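Local coordinates for transketolase (Campylobacter jejuni, PDB 3M6L), which belongs to the transketolase family of thiamine diphosphate-dependent enzymes and binds thiamine diphosphate, a calcium ion and ribose-5-phosphate, at residues 413-418 / 439-444; 32-37 / 69-74. All coordinates share one frame; numbering follows the deposited sequence.

In the fold
Counting from the N terminus, contact 2 closes first: residues 32-37, at the start of helix 33-48, meet 69-74 across a 31-residue excursion that includes strand 63-66, an outermost strand of the first parallel sheet within this chain. It belongs to the thiamine diphosphate binding domain. Contact 1 opens only after contact 2 has closed, so the two neither nest nor cross. In the pyrimidine binding domain it joins neighbouring strands 411-417 and 439-443 of a second parallel sheet, with helix 421-434 making the connection. The contacts lie on opposite sides of the chain's centre, about 36 Å apart between centres, and each carries a histidine beside a bound ligand.

Contact 1: 413-418 / 439-444; sequences FSATFF and FFIFTH. With R5P (ribose-5-phosphate), chain F.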
# COMPACT_ATOMS: atom_id res chain seq x y z
N PHE A 413 -11.75 11.35 9.96
CA PHE A 413 -11.54 9.89 10.05
C PHE A 413 -11.61 9.26 8.68
O PHE A 413 -12.36 9.67 7.79
CB PHE A 413 -12.44 9.24 11.07
CG PHE A 413 -13.87 9.18 10.66
CD1 PHE A 413 -14.37 8.12 9.88
CD2 PHE A 413 -14.79 10.16 11.09
CE1 PHE A 413 -15.73 8.06 9.53
CE2 PHE A 413 -16.14 10.11 10.72
CZ PHE A 413 -16.59 9.08 9.92
N SER A 414 -10.75 8.20 8.48
CA SER A 414 -10.75 7.33 7.33
C SER A 414 -11.13 5.94 7.77
O SER A 414 -10.65 5.46 8.78
CB SER A 414 -9.31 7.26 6.70
OG SER A 414 -8.81 8.55 6.32
N ALA A 415 -11.95 5.24 6.99
CA ALA A 415 -12.36 3.92 7.37
C ALA A 415 -12.35 2.88 6.24
O ALA A 415 -12.67 3.16 5.07
CB ALA A 415 -13.89 3.99 7.89
N THR A 416 -11.84 1.68 6.55
CA THR A 416 -11.92 0.50 5.71
C THR A 416 -11.80 -0.75 6.58
O THR A 416 -11.72 -0.67 7.81
CB THR A 416 -10.86 0.53 4.51
OG1 THR A 416 -11.08 -0.57 3.63
CG2 THR A 416 -9.48 0.66 5.20
N PHE A 417 -11.84 -1.89 5.91
CA PHE A 417 -11.57 -3.16 6.59
C PHE A 417 -10.10 -3.13 6.95
O PHE A 417 -9.25 -2.64 6.15
CB PHE A 417 -11.87 -4.38 5.72
CG PHE A 417 -13.28 -4.64 5.37
CD1 PHE A 417 -14.31 -4.28 6.22
CD2 PHE A 417 -13.60 -5.30 4.15
CE1 PHE A 417 -15.59 -4.62 5.85
CE2 PHE A 417 -14.87 -5.60 3.84
CZ PHE A 417 -15.84 -5.26 4.71
N PHE A 418 -9.73 -3.73 8.08
CA PHE A 418 -8.31 -3.72 8.52
C PHE A 418 -7.36 -4.31 7.47
O PHE A 418 -6.24 -3.86 7.31
CB PHE A 418 -8.19 -4.46 9.86
CG PHE A 418 -6.93 -4.31 10.63
CD1 PHE A 418 -6.11 -3.14 10.57
CD2 PHE A 418 -6.52 -5.34 11.50
CE1 PHE A 418 -4.97 -3.05 11.32
CE2 PHE A 418 -5.44 -5.17 12.25
CZ PHE A 418 -4.64 -4.06 12.17
N PHE A 439 -7.75 10.08 12.39
CA PHE A 439 -8.18 8.82 12.98
C PHE A 439 -8.52 7.77 11.97
O PHE A 439 -9.22 8.04 11.01
CB PHE A 439 -9.40 9.04 13.93
CG PHE A 439 -9.19 10.22 14.82
CD1 PHE A 439 -8.30 10.12 15.86
CD2 PHE A 439 -9.82 11.46 14.59
CE1 PHE A 439 -8.00 11.23 16.64
CE2 PHE A 439 -9.50 12.57 15.39
CZ PHE A 439 -8.62 12.43 16.40
N PHE A 440 -7.95 6.57 12.15
CA PHE A 440 -8.12 5.48 11.21
C PHE A 440 -8.99 4.41 11.76
O PHE A 440 -8.72 3.90 12.86
CB PHE A 440 -6.72 4.87 10.82
CG PHE A 440 -5.89 5.82 10.05
CD1 PHE A 440 -5.81 5.73 8.65
CD2 PHE A 440 -5.18 6.86 10.66
CE1 PHE A 440 -5.00 6.65 7.97
CE2 PHE A 440 -4.44 7.73 9.94
CZ PHE A 440 -4.37 7.60 8.59
N ILE A 441 -10.07 4.09 11.06
CA ILE A 441 -11.07 3.18 11.63
C ILE A 441 -11.03 1.88 10.81
O ILE A 441 -11.27 1.88 9.60
CB ILE A 441 -12.46 3.79 11.47
CG1 ILE A 441 -12.54 5.20 12.08
CG2 ILE A 441 -13.48 2.75 11.94
CD1 ILE A 441 -12.12 5.23 13.44
N PHE A 442 -10.64 0.77 11.46
CA PHE A 442 -10.39 -0.44 10.77
C PHE A 442 -11.22 -1.55 11.40
O PHE A 442 -10.86 -2.06 12.46
CB PHE A 442 -8.92 -0.88 10.89
CG PHE A 442 -7.89 0.07 10.26
CD1 PHE A 442 -8.12 0.70 9.03
CD2 PHE A 442 -6.77 0.30 10.93
CE1 PHE A 442 -7.11 1.52 8.47
CE2 PHE A 442 -5.76 1.14 10.40
CZ PHE A 442 -6.00 1.75 9.15
N THR A 443 -12.24 -1.96 10.73
CA THR A 443 -13.09 -3.04 11.18
C THR A 443 -12.66 -4.42 10.61
O THR A 443 -11.72 -4.58 9.74
CB THR A 443 -14.60 -2.72 10.89
OG1 THR A 443 -14.91 -2.93 9.52
CG2 THR A 443 -14.92 -1.28 11.33
N HIS A 444 -13.35 -5.47 11.01
CA HIS A 444 -13.14 -6.82 10.50
C HIS A 444 -11.72 -7.26 10.74
O HIS A 444 -10.98 -7.61 9.83
CB HIS A 444 -13.51 -6.86 9.03
CG HIS A 444 -14.98 -6.69 8.79
ND1 HIS A 444 -15.64 -5.52 9.09
CD2 HIS A 444 -15.85 -7.47 8.10
CE1 HIS A 444 -16.92 -5.68 8.77
NE2 HIS A 444 -17.06 -6.82 8.10
C1 R5P F . -15.59 -7.84 0.29
O1 R5P F . -15.22 -8.46 -0.98
C2 R5P F . -17.09 -8.04 0.60
O2 R5P F . -17.95 -7.11 -0.07
C3 R5P F . -17.52 -8.22 2.09
O3 R5P F . -17.89 -9.58 1.96
C4 R5P F . -18.83 -7.63 2.70
O4 R5P F . -19.06 -6.31 2.19
C5 R5P F . -18.93 -7.75 4.28
O5 R5P F . -20.29 -7.79 4.87
P R5P F . -20.55 -7.67 6.49
O1P R5P F . -20.92 -6.15 6.95
O2P R5P F . -19.12 -8.18 7.08
O3P R5P F . -21.57 -8.60 7.08
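Strands 413-417 and 439-443 run side by side in the same direction, 18° apart, and five backbone hydrogen bonds link S414, T416 and F418 of segment 413-418 to F439, I441 and T443 of segment 439-444, from S414 N to F439 O at 3.0 Å through to F418 N to T443 O at 2.7 Å. The strands are the two ends of a beta-alpha-beta crossover whose helix, 421-434, packs over the sheet face that carries T416, F440 and F442. On the other face, F413, A415 and I441 gather, the CB atoms of A415 and I441 lying 3.9 Å apart, and F413 and I441 reach helix 343-357. Where the strands end, the F418 side chain runs across that of F442, CD1 of F418 to CD2 of F442 at 3.5 Å; the ring planes are nearly parallel but so far slid that the rings barely overlap. The F417 ring packs obliquely on H444: F417 CE1 stands over the centre of the imidazole, 3.4 Å from H444 ND1. T443 meets the edge of the same phenyl ring, OG1 lying 3.6 Å from F417 CD1. A chi1 of 78° sets this hydroxyl between the backbone N and the carbonyl carbon of T443, where it accepts a 2.7 Å bond from H444 ND1 and is also hydrogen-bonded to OD1 of N372. H444 NE2 donates to O2P of ribose-5-phosphate at 2.7 Å and 162°, with R344 and R502 among the ligand's other partners. Held by a bond at each nitrogen and covered on one face by F417, the H444 imidazole is fixed in rotation, with NE2 turned to the phosphate.

Contact 2: 32-37 / 69-74; sequences PGAPLG and GHASAL. With TPP (thiamine diphosphate), chain C.
The H70 imidazole has the sulfur S1 of thiamine diphosphate over one face, 3.8 Å above the plane of the H70 ring and toward its rim, while diphosphate oxygen O1B lies at the edge, in plane. That edge approach is close, with CE1 of H70 2.9 Å from O1B. The methyl of A34 comes to the ring obliquely, CB to H70 CE1 at 3.9 Å, and also lies close to the same oxygen, A34 CB to O1B measuring 3.2 Å. H31 and H259 bring their own rings against H70, and H259 is itself hydrogen-bonded to the cofactor. A chi1 of 55° places CG of H70 between its backbone N and carbonyl carbon, turning the imidazole to the diphosphate side. This is part of the cofactor pocket of the thiamine diphosphate binding domain, where the chain leaves strand 63-66 of the parallel sheet, makes a short 3-10 turn at 69-70 and enters helix 72-82 with A71 at its N-cap. Further from the ligand the side chains that meet are apolar. CB of A71 rests 4.0 Å from CB of A34, and the ring of P35 spans from A71 to L74, its CB 3.9 Å from L74 CB. The isobutyl end of L74 reaches past P35 O to L38 and L42 of helix 33-48, while F66 touches both A71 and L74.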
# COMPACT_ATOMS: atom_id res chain seq x y z
N PRO A 32 18.98 18.69 -8.25
CA PRO A 32 19.02 19.99 -8.93
C PRO A 32 18.17 20.12 -10.20
O PRO A 32 17.76 21.24 -10.60
CB PRO A 32 20.52 20.11 -9.36
CG PRO A 32 20.90 18.73 -9.62
CD PRO A 32 20.15 17.85 -8.60
N GLY A 33 17.86 18.99 -10.81
CA GLY A 33 17.13 19.03 -12.11
C GLY A 33 15.75 19.64 -12.08
O GLY A 33 15.41 20.53 -12.86
N ALA A 34 14.94 19.21 -11.12
CA ALA A 34 13.59 19.72 -10.99
C ALA A 34 13.58 21.18 -10.58
O ALA A 34 12.81 22.00 -11.14
CB ALA A 34 12.73 18.89 -10.03
N PRO A 35 14.42 21.56 -9.58
CA PRO A 35 14.45 22.99 -9.25
C PRO A 35 14.71 23.90 -10.45
O PRO A 35 14.00 24.88 -10.62
CB PRO A 35 15.59 23.05 -8.25
CG PRO A 35 15.41 21.76 -7.43
CD PRO A 35 15.05 20.74 -8.54
N LEU A 36 15.71 23.51 -11.24
CA LEU A 36 16.06 24.31 -12.43
C LEU A 36 14.98 24.31 -13.48
O LEU A 36 14.66 25.33 -14.11
CB LEU A 36 17.36 23.80 -13.03
CG LEU A 36 18.61 24.51 -12.50
CD1 LEU A 36 18.78 24.37 -10.93
CD2 LEU A 36 19.88 24.03 -13.13
N GLY A 37 14.31 23.15 -13.66
CA GLY A 37 13.23 23.12 -14.59
C GLY A 37 11.94 23.82 -14.16
O GLY A 37 11.14 24.22 -14.99
N GLY A 69 8.64 16.13 -3.85
CA GLY A 69 9.34 16.73 -2.71
C GLY A 69 10.85 16.70 -2.86
O GLY A 69 11.56 17.37 -2.10
N HIS A 70 11.36 15.98 -3.87
CA HIS A 70 12.79 16.07 -4.19
C HIS A 70 13.17 17.42 -4.70
O HIS A 70 14.39 17.70 -4.75
CB HIS A 70 13.21 14.98 -5.18
CG HIS A 70 12.40 14.99 -6.41
ND1 HIS A 70 12.86 15.48 -7.60
CD2 HIS A 70 11.12 14.62 -6.62
CE1 HIS A 70 11.89 15.42 -8.50
NE2 HIS A 70 10.81 14.92 -7.93
N ALA A 71 12.20 18.29 -5.02
CA ALA A 71 12.40 19.66 -5.42
C ALA A 71 12.55 20.64 -4.24
O ALA A 71 12.37 21.90 -4.36
CB ALA A 71 11.34 20.11 -6.45
N SER A 72 12.81 20.06 -3.09
CA SER A 72 12.89 20.79 -1.79
C SER A 72 13.79 22.05 -1.82
O SER A 72 13.46 23.06 -1.28
CB SER A 72 13.35 19.81 -0.75
OG SER A 72 14.62 19.33 -1.03
N ALA A 73 14.94 21.93 -2.44
CA ALA A 73 15.76 23.18 -2.51
C ALA A 73 15.11 24.37 -3.14
O ALA A 73 15.27 25.51 -2.69
CB ALA A 73 17.10 22.83 -3.30
N LEU A 74 14.32 24.15 -4.18
CA LEU A 74 13.54 25.22 -4.74
C LEU A 74 12.46 25.81 -3.78
O LEU A 74 12.36 27.03 -3.64
CB LEU A 74 12.85 24.78 -6.02
CG LEU A 74 11.97 25.76 -6.77
CD1 LEU A 74 12.87 26.89 -7.30
CD2 LEU A 74 11.18 25.16 -7.99
N1' TPP C . 8.33 5.66 -5.48
C2' TPP C . 7.73 6.56 -4.71
CM2 TPP C . 6.32 6.24 -4.24
N3' TPP C . 8.24 7.73 -4.27
C4' TPP C . 9.51 8.03 -4.56
N4' TPP C . 9.99 9.15 -4.07
C5' TPP C . 10.26 7.10 -5.47
C6' TPP C . 9.61 5.94 -5.88
C7' TPP C . 11.73 7.43 -5.93
N3 TPP C . 11.71 8.61 -6.95
C2 TPP C . 11.90 9.97 -6.76
S1 TPP C . 11.64 11.10 -8.10
C5 TPP C . 11.37 9.67 -9.08
C4 TPP C . 11.42 8.45 -8.26
CM4 TPP C . 11.11 7.16 -8.92
C6 TPP C . 11.08 9.66 -10.57
C7 TPP C . 11.49 10.87 -11.39
O7 TPP C . 10.34 11.60 -11.20
PA TPP C . 9.85 12.92 -11.81
O1A TPP C . 8.57 13.09 -11.13
O2A TPP C . 9.81 12.70 -13.30
O3A TPP C . 10.98 13.93 -11.41
PB TPP C . 12.09 14.83 -12.15
O1B TPP C . 12.17 16.05 -11.32
O2B TPP C . 11.73 15.03 -13.60
O3B TPP C . 13.36 14.05 -12.22